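PDB 3GXQ: putative regulator of transfer genes ArtA from Staphylococcus aureus subsp. aureus USA300, which binds DNA through a ribbon-helix-helix motif and acts as a master regulator of the transmission genes of a Staphylococcus aureus plasmid. Local coordinates for the interface of chains A and B. Numbering follows the deposited sequence. Chains: chain A/B, Putative regulator of transfer genes ArtA.

The interface of chains A and B. Residues chain A 12-14, 43, 46; chain B 16-18, 23, 26.
A:Val12 to A:Leu14 run antiparallel to B:Leu16 to B:Val18, and the backbones of the pairs A:Val12–B:Val18 and A:Leu14–B:Leu16 each exchange two hydrogen bonds, such as A:Val12 N to B:Val18 O at 2.7 Å. The middle pair, A:Ser13 and B:Leu17, points its carbonyls away from this ladder, and long polar side chains of the opposite subunit cap both. B:Lys23 leaves its helix with CG anti to the backbone N (chi1 -179°) and stays extended to its tip, which carries the side-chain amine NZ out to A:Ser13 O at 2.6 Å, nearly in line with the C=O bond. On the way its CD passes A:Val12 CG2 at 3.8 Å, the two side chains crossing obliquely. At the other edge, A:Arg43 is extended from CG to NE and lies alongside B:Leu17; its NE donates to B:Leu17 O at 2.5 Å. The bond is short and bent (140° at H). NE also sits tilted 30° from the carbonyl plane. NH2 of the same guanidinium adds at most a weak bond to that oxygen.

Beneath the ribbon the contact is aliphatic. A:Leu14, with CG anti to its backbone N, lies side by side with B:Leu16, its CB 3.8 Å from B:Leu16 CD1, while B:Val18 CG1 packs against the same CB. The CD2 branch of A:Leu14 meets B:Ile26 CD1 tip to tip at 3.9 Å. A:Leu46 arrives from its helix at about a right angle to B:Ile26, CD1 to CD1 at 4.0 Å, and closes the cluster.

The patch is part of the two-fold interface of the ribbon-helix-helix dimer, and it recurs with the chains exchanged: strands 12-18 of the two chains pair into the ribbon, and here helix 20-33 of chain B and helix 38-51 of chain A brace it. In this family the paired strands typically enter the DNA major groove; pairing the subunits would therefore also build the surface that reads DNA.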
loop_
_atom_site.group_PDB
_atom_site.type_symbol
_atom_site.label_atom_id
_atom_site.label_comp_id
_atom_site.label_asym_id
_atom_site.label_seq_id
_atom_site.Cartn_x
_atom_site.Cartn_y
_atom_site.Cartn_z
ATOM N N VAL A 12 7.553 0.547 -10.549
ATOM C CA VAL A 12 7.032 1.883 -10.773
ATOM C C VAL A 12 6.601 2.529 -9.461
ATOM O O VAL A 12 6.117 1.852 -8.554
ATOM C CB VAL A 12 5.849 1.843 -11.728
ATOM C CG1 VAL A 12 6.356 1.696 -13.151
ATOM C CG2 VAL A 12 4.941 0.676 -11.382
ATOM N N SER A 13 6.780 3.844 -9.373
ATOM C CA SER A 13 6.433 4.585 -8.177
ATOM C C SER A 13 4.958 4.561 -7.797
ATOM O O SER A 13 4.088 4.873 -8.601
ATOM C CB SER A 13 6.897 6.037 -8.317
ATOM O OG SER A 13 6.589 6.782 -7.149
ATOM N N LEU A 14 4.692 4.159 -6.558
ATOM C CA LEU A 14 3.344 4.160 -6.008
ATOM C C LEU A 14 3.548 5.108 -4.843
ATOM O O LEU A 14 4.379 4.872 -3.966
ATOM C CB LEU A 14 2.885 2.783 -5.499
ATOM C CG LEU A 14 1.437 2.786 -4.956
ATOM C CD1 LEU A 14 0.482 2.930 -6.125
ATOM C CD2 LEU A 14 1.101 1.497 -4.192
ATOM N N ARG A 43 4.362 -4.092 -0.590
ATOM C CA ARG A 43 3.979 -4.942 -1.711
ATOM C C ARG A 43 3.300 -6.224 -1.228
ATOM O O ARG A 43 2.249 -6.607 -1.751
ATOM C CB ARG A 43 5.194 -5.303 -2.564
ATOM C CG ARG A 43 6.009 -4.125 -3.033
ATOM C CD ARG A 43 6.999 -4.548 -4.092
ATOM N NE ARG A 43 8.044 -3.549 -4.242
ATOM C CZ ARG A 43 9.206 -3.577 -3.600
ATOM N NH1 ARG A 43 9.484 -4.569 -2.767
ATOM N NH2 ARG A 43 10.074 -2.590 -3.767
ATOM N N LEU A 46 -0.091 -5.380 -0.031
ATOM C CA LEU A 46 -0.932 -5.042 -1.179
ATOM C C LEU A 46 -1.354 -6.353 -1.880
ATOM O O LEU A 46 -2.513 -6.525 -2.237
ATOM C CB LEU A 46 -0.159 -4.130 -2.144
ATOM C CG LEU A 46 -0.056 -2.630 -1.804
ATOM C CD1 LEU A 46 0.944 -1.966 -2.718
ATOM C CD2 LEU A 46 -1.407 -1.964 -1.969
ATOM N N LEU B 16 6.488 3.879 -2.220
ATOM C CA LEU B 16 7.188 2.634 -2.512
ATOM C C LEU B 16 7.130 2.228 -3.965
ATOM O O LEU B 16 6.245 2.639 -4.705
ATOM C CB LEU B 16 6.652 1.478 -1.642
ATOM C CG LEU B 16 5.175 1.108 -1.360
ATOM C CD1 LEU B 16 4.218 2.108 -1.954
ATOM C CD2 LEU B 16 4.901 -0.275 -1.901
ATOM N N LEU B 17 8.086 1.402 -4.365
ATOM C CA LEU B 17 8.139 0.908 -5.727
ATOM C C LEU B 17 7.327 -0.385 -5.785
ATOM O O LEU B 17 7.393 -1.210 -4.868
ATOM C CB LEU B 17 9.591 0.647 -6.138
ATOM C CG LEU B 17 10.503 1.873 -6.214
ATOM C CD1 LEU B 17 11.935 1.449 -6.313
ATOM C CD2 LEU B 17 10.143 2.703 -7.410
ATOM N N VAL B 18 6.547 -0.546 -6.849
ATOM C CA VAL B 18 5.741 -1.744 -7.032
ATOM C C VAL B 18 5.939 -2.279 -8.443
ATOM O O VAL B 18 6.292 -1.527 -9.359
ATOM C CB VAL B 18 4.238 -1.469 -6.809
ATOM C CG1 VAL B 18 4.006 -0.959 -5.383
ATOM C CG2 VAL B 18 3.718 -0.475 -7.843
ATOM N N LYS B 23 0.672 -2.464 -10.038
ATOM C CA LYS B 23 0.117 -1.126 -10.119
ATOM C C LYS B 23 -1.071 -1.120 -11.058
ATOM O O LYS B 23 -2.092 -0.501 -10.761
ATOM C CB LYS B 23 1.163 -0.112 -10.577
ATOM C CG LYS B 23 0.606 1.311 -10.634
ATOM C CD LYS B 23 1.688 2.386 -10.568
ATOM C CE LYS B 23 1.073 3.786 -10.503
ATOM N NZ LYS B 23 2.119 4.832 -10.331
ATOM N N ILE B 26 -3.896 -2.205 -9.132
ATOM C CA ILE B 26 -4.399 -1.262 -8.141
ATOM C C ILE B 26 -5.210 -0.232 -8.914
ATOM O O ILE B 26 -6.250 0.223 -8.454
ATOM C CB ILE B 26 -3.254 -0.573 -7.362
ATOM C CG1 ILE B 26 -2.442 -1.629 -6.591
ATOM C CG2 ILE B 26 -3.835 0.442 -6.384
ATOM C CD1 ILE B 26 -1.201 -1.093 -5.936
#